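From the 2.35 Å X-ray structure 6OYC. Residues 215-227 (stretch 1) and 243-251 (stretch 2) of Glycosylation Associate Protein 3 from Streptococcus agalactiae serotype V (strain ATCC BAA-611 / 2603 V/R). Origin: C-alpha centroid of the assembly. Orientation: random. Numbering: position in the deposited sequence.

Stretch 1 (215-227) ALKVFPNIKINVI
Stretch 2 243-251: KFPRITAYI

Both stretches follow the same plan: a helix ends, a type I turn reverses the chain (F219 to I222, closed by I222 N to F219 O at 3.0 Å; F244 to I247, closed by I247 N to F244 O at 3.0 Å), and a strand follows. Strands 223-227 and 248-251 run parallel, their axes 22° apart and 4.7 Å at closest approach. N225 pairs with T248, V226 with A249 and I227 with Y250, at CA-CA distances of 4.6 to 4.8 Å. Three backbone hydrogen bonds fix this register: T248 N to I224 O (3.1 Å, 158°), V226 N to T248 O (2.8 Å, 162°) and Y250 N to V226 O (2.8 Å, 170°). Phi/psi values near -109/132 at N225 and -113/132 at T248 give the extended backbone.

N225, T248, I227 and Y250 share one face. N225 (chi1 -58°, chi2 -66°) places OD1 3.2 Å from Y250 CE1, at the ring edge; Y250 itself is m, with chi2 86°. I227 CG1 lies 4.1 Å from Y250 CB. V226 and A249 occupy the other face, where V226 (t) brings CG2 within 3.5 Å of I247 CD1. I247 adopts p with chi2 at 140°, between wells; its CG2 meets I224 CB at 3.7 Å and L216 CD1 at 4.2 Å. L216 (m, t) also sets CD1 3.8 Å from F244 CD1, extending the apolar contact to the helix end.

K223 starts away from stretch 2, but its t, p, t, t chain returns NZ to donate to T248 OG1 (2.9 Å) and, in a very short bond, to R246 O (2.5 Å). R246 (chi1 m, chi2 -119°, chi3 -33°) lays its guanidinium between L216 CD2, 3.3 Å from NH2 over one face, and P220 O over the opposite face; NH2 bonds only weakly to I222 O (3.4 Å, 154°).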

# COMPACT_ATOMS: atom_id res chain seq x y z
N ALA C 215 -13.37 9.68 -21.90
CA ALA C 215 -12.51 10.74 -22.38
C ALA C 215 -12.13 10.52 -23.84
O ALA C 215 -12.15 11.46 -24.65
CB ALA C 215 -11.26 10.84 -21.51
N LEU C 216 -11.81 9.27 -24.21
CA LEU C 216 -11.30 9.00 -25.56
C LEU C 216 -12.40 9.06 -26.61
O LEU C 216 -12.11 9.35 -27.78
CB LEU C 216 -10.60 7.65 -25.58
CG LEU C 216 -9.29 7.69 -24.78
CD1 LEU C 216 -8.82 6.29 -24.37
CD2 LEU C 216 -8.22 8.43 -25.57
N LYS C 217 -13.65 8.76 -26.23
CA LYS C 217 -14.78 8.96 -27.13
C LYS C 217 -15.14 10.44 -27.25
O LYS C 217 -15.25 10.97 -28.37
CB LYS C 217 -15.98 8.14 -26.63
CG LYS C 217 -17.16 8.05 -27.59
CD LYS C 217 -17.97 6.78 -27.32
CE LYS C 217 -19.39 6.87 -27.88
NZ LYS C 217 -20.17 5.60 -27.64
N VAL C 218 -15.30 11.14 -26.12
CA VAL C 218 -15.79 12.52 -26.16
C VAL C 218 -14.74 13.46 -26.76
O VAL C 218 -15.09 14.38 -27.52
CB VAL C 218 -16.23 12.97 -24.76
CG1 VAL C 218 -16.58 14.46 -24.76
CG2 VAL C 218 -17.42 12.14 -24.29
N PHE C 219 -13.46 13.26 -26.43
CA PHE C 219 -12.36 14.09 -26.94
C PHE C 219 -11.47 13.24 -27.83
O PHE C 219 -10.30 13.00 -27.49
CB PHE C 219 -11.53 14.68 -25.79
CG PHE C 219 -12.31 15.52 -24.83
CD1 PHE C 219 -12.90 14.95 -23.70
CD2 PHE C 219 -12.44 16.89 -25.03
CE1 PHE C 219 -13.63 15.73 -22.80
CE2 PHE C 219 -13.16 17.67 -24.14
CZ PHE C 219 -13.75 17.09 -23.02
N PRO C 220 -11.96 12.80 -28.99
CA PRO C 220 -11.25 11.74 -29.72
C PRO C 220 -9.97 12.22 -30.38
O PRO C 220 -9.28 11.42 -31.02
CB PRO C 220 -12.28 11.32 -30.77
CG PRO C 220 -12.93 12.66 -31.13
CD PRO C 220 -12.95 13.48 -29.84
N ASN C 221 -9.61 13.48 -30.24
CA ASN C 221 -8.33 13.92 -30.75
C ASN C 221 -7.29 14.11 -29.66
O ASN C 221 -6.10 14.28 -29.98
CB ASN C 221 -8.52 15.21 -31.55
CG ASN C 221 -9.37 14.99 -32.79
OD1 ASN C 221 -9.38 13.90 -33.38
ND2 ASN C 221 -10.12 16.03 -33.19
N ILE C 222 -7.68 14.06 -28.38
CA ILE C 222 -6.74 14.37 -27.31
C ILE C 222 -5.71 13.25 -27.17
O ILE C 222 -5.99 12.08 -27.44
CB ILE C 222 -7.48 14.61 -25.98
CG1 ILE C 222 -6.55 15.31 -24.98
CG2 ILE C 222 -7.98 13.29 -25.38
CD1 ILE C 222 -7.28 15.92 -23.82
N LYS C 223 -4.50 13.63 -26.78
CA LYS C 223 -3.48 12.68 -26.38
C LYS C 223 -3.53 12.50 -24.87
O LYS C 223 -3.53 13.49 -24.12
CB LYS C 223 -2.08 13.16 -26.81
CG LYS C 223 -0.96 12.19 -26.42
CD LYS C 223 -1.29 10.75 -26.85
CE LYS C 223 -0.21 9.75 -26.46
NZ LYS C 223 -0.58 8.39 -26.96
N ILE C 224 -3.61 11.25 -24.43
CA ILE C 224 -3.57 10.92 -23.01
C ILE C 224 -2.25 10.20 -22.73
O ILE C 224 -1.93 9.18 -23.37
CB ILE C 224 -4.76 10.06 -22.59
CG1 ILE C 224 -6.07 10.80 -22.88
CG2 ILE C 224 -4.67 9.69 -21.09
CD1 ILE C 224 -7.31 10.05 -22.41
N ASN C 225 -1.48 10.74 -21.80
CA ASN C 225 -0.32 10.07 -21.24
C ASN C 225 -0.64 9.68 -19.80
O ASN C 225 -1.16 10.49 -19.03
CB ASN C 225 0.91 10.97 -21.29
CG ASN C 225 1.24 11.43 -22.68
OD1 ASN C 225 1.61 10.62 -23.54
ND2 ASN C 225 1.13 12.73 -22.92
N VAL C 226 -0.36 8.43 -19.46
CA VAL C 226 -0.54 7.94 -18.10
C VAL C 226 0.85 7.74 -17.51
O VAL C 226 1.63 6.89 -17.99
CB VAL C 226 -1.37 6.65 -18.07
CG1 VAL C 226 -1.51 6.14 -16.66
CG2 VAL C 226 -2.75 6.92 -18.68
N ILE C 227 1.18 8.56 -16.50
CA ILE C 227 2.49 8.59 -15.85
C ILE C 227 2.38 7.95 -14.47
O ILE C 227 1.44 8.24 -13.71
CB ILE C 227 3.01 10.03 -15.71
CG1 ILE C 227 3.06 10.73 -17.07
CG2 ILE C 227 4.37 10.06 -15.02
CD1 ILE C 227 2.35 12.06 -17.07
N LYS C 243 -5.00 -1.91 -22.81
CA LYS C 243 -6.40 -1.73 -23.16
C LYS C 243 -6.62 -0.56 -24.13
O LYS C 243 -7.62 -0.58 -24.85
CB LYS C 243 -7.24 -1.51 -21.90
CG LYS C 243 -7.46 -2.77 -21.09
CD LYS C 243 -8.29 -3.79 -21.89
CE LYS C 243 -9.61 -4.11 -21.20
NZ LYS C 243 -10.73 -4.27 -22.17
N PHE C 244 -5.73 0.44 -24.16
CA PHE C 244 -5.92 1.65 -24.96
C PHE C 244 -4.66 1.99 -25.75
O PHE C 244 -3.85 2.82 -25.32
CB PHE C 244 -6.30 2.85 -24.09
CG PHE C 244 -7.52 2.61 -23.22
CD1 PHE C 244 -8.78 2.55 -23.77
CD2 PHE C 244 -7.38 2.49 -21.84
CE1 PHE C 244 -9.90 2.35 -22.97
CE2 PHE C 244 -8.50 2.28 -21.03
CZ PHE C 244 -9.76 2.21 -21.59
N PRO C 245 -4.49 1.40 -26.93
CA PRO C 245 -3.32 1.74 -27.77
C PRO C 245 -3.16 3.22 -28.06
O PRO C 245 -2.07 3.64 -28.46
CB PRO C 245 -3.59 0.96 -29.07
CG PRO C 245 -4.44 -0.18 -28.65
CD PRO C 245 -5.30 0.31 -27.51
N ARG C 246 -4.21 4.04 -27.89
CA ARG C 246 -4.09 5.46 -28.17
C ARG C 246 -3.31 6.21 -27.10
O ARG C 246 -2.76 7.28 -27.38
CB ARG C 246 -5.48 6.09 -28.31
CG ARG C 246 -6.29 5.62 -29.50
CD ARG C 246 -6.61 6.79 -30.44
NE ARG C 246 -6.81 8.05 -29.73
CZ ARG C 246 -7.99 8.46 -29.25
NH1 ARG C 246 -9.06 7.70 -29.42
NH2 ARG C 246 -8.10 9.64 -28.62
N ILE C 247 -3.23 5.68 -25.88
CA ILE C 247 -2.52 6.39 -24.82
C ILE C 247 -1.06 5.92 -24.77
O ILE C 247 -0.70 4.85 -25.28
CB ILE C 247 -3.21 6.22 -23.45
CG1 ILE C 247 -3.04 4.80 -22.94
CG2 ILE C 247 -4.70 6.52 -23.56
CD1 ILE C 247 -2.78 4.76 -21.47
N THR C 248 -0.21 6.74 -24.17
CA THR C 248 1.17 6.37 -23.90
C THR C 248 1.36 6.26 -22.39
O THR C 248 0.92 7.14 -21.63
CB THR C 248 2.16 7.39 -24.48
OG1 THR C 248 1.99 7.48 -25.89
CG2 THR C 248 3.59 6.93 -24.21
N ALA C 249 1.98 5.17 -21.97
CA ALA C 249 2.32 4.97 -20.57
C ALA C 249 3.75 5.41 -20.34
O ALA C 249 4.64 5.10 -21.14
CB ALA C 249 2.15 3.50 -20.18
N TYR C 250 3.98 6.12 -19.24
CA TYR C 250 5.33 6.46 -18.79
C TYR C 250 5.52 5.85 -17.40
O TYR C 250 4.82 6.23 -16.46
CB TYR C 250 5.55 7.97 -18.80
CG TYR C 250 5.50 8.52 -20.21
CD1 TYR C 250 4.28 8.89 -20.79
CD2 TYR C 250 6.65 8.64 -20.98
CE1 TYR C 250 4.23 9.37 -22.08
CE2 TYR C 250 6.61 9.12 -22.27
CZ TYR C 250 5.39 9.48 -22.81
OH TYR C 250 5.34 9.97 -24.09
N ILE C 251 6.44 4.89 -17.30
CA ILE C 251 6.75 4.21 -16.05
C ILE C 251 8.24 4.31 -15.79
O ILE C 251 9.05 4.39 -16.72
CB ILE C 251 6.31 2.73 -16.08
CG1 ILE C 251 7.13 1.94 -17.12
CG2 ILE C 251 4.82 2.62 -16.34
CD1 ILE C 251 6.99 0.46 -16.99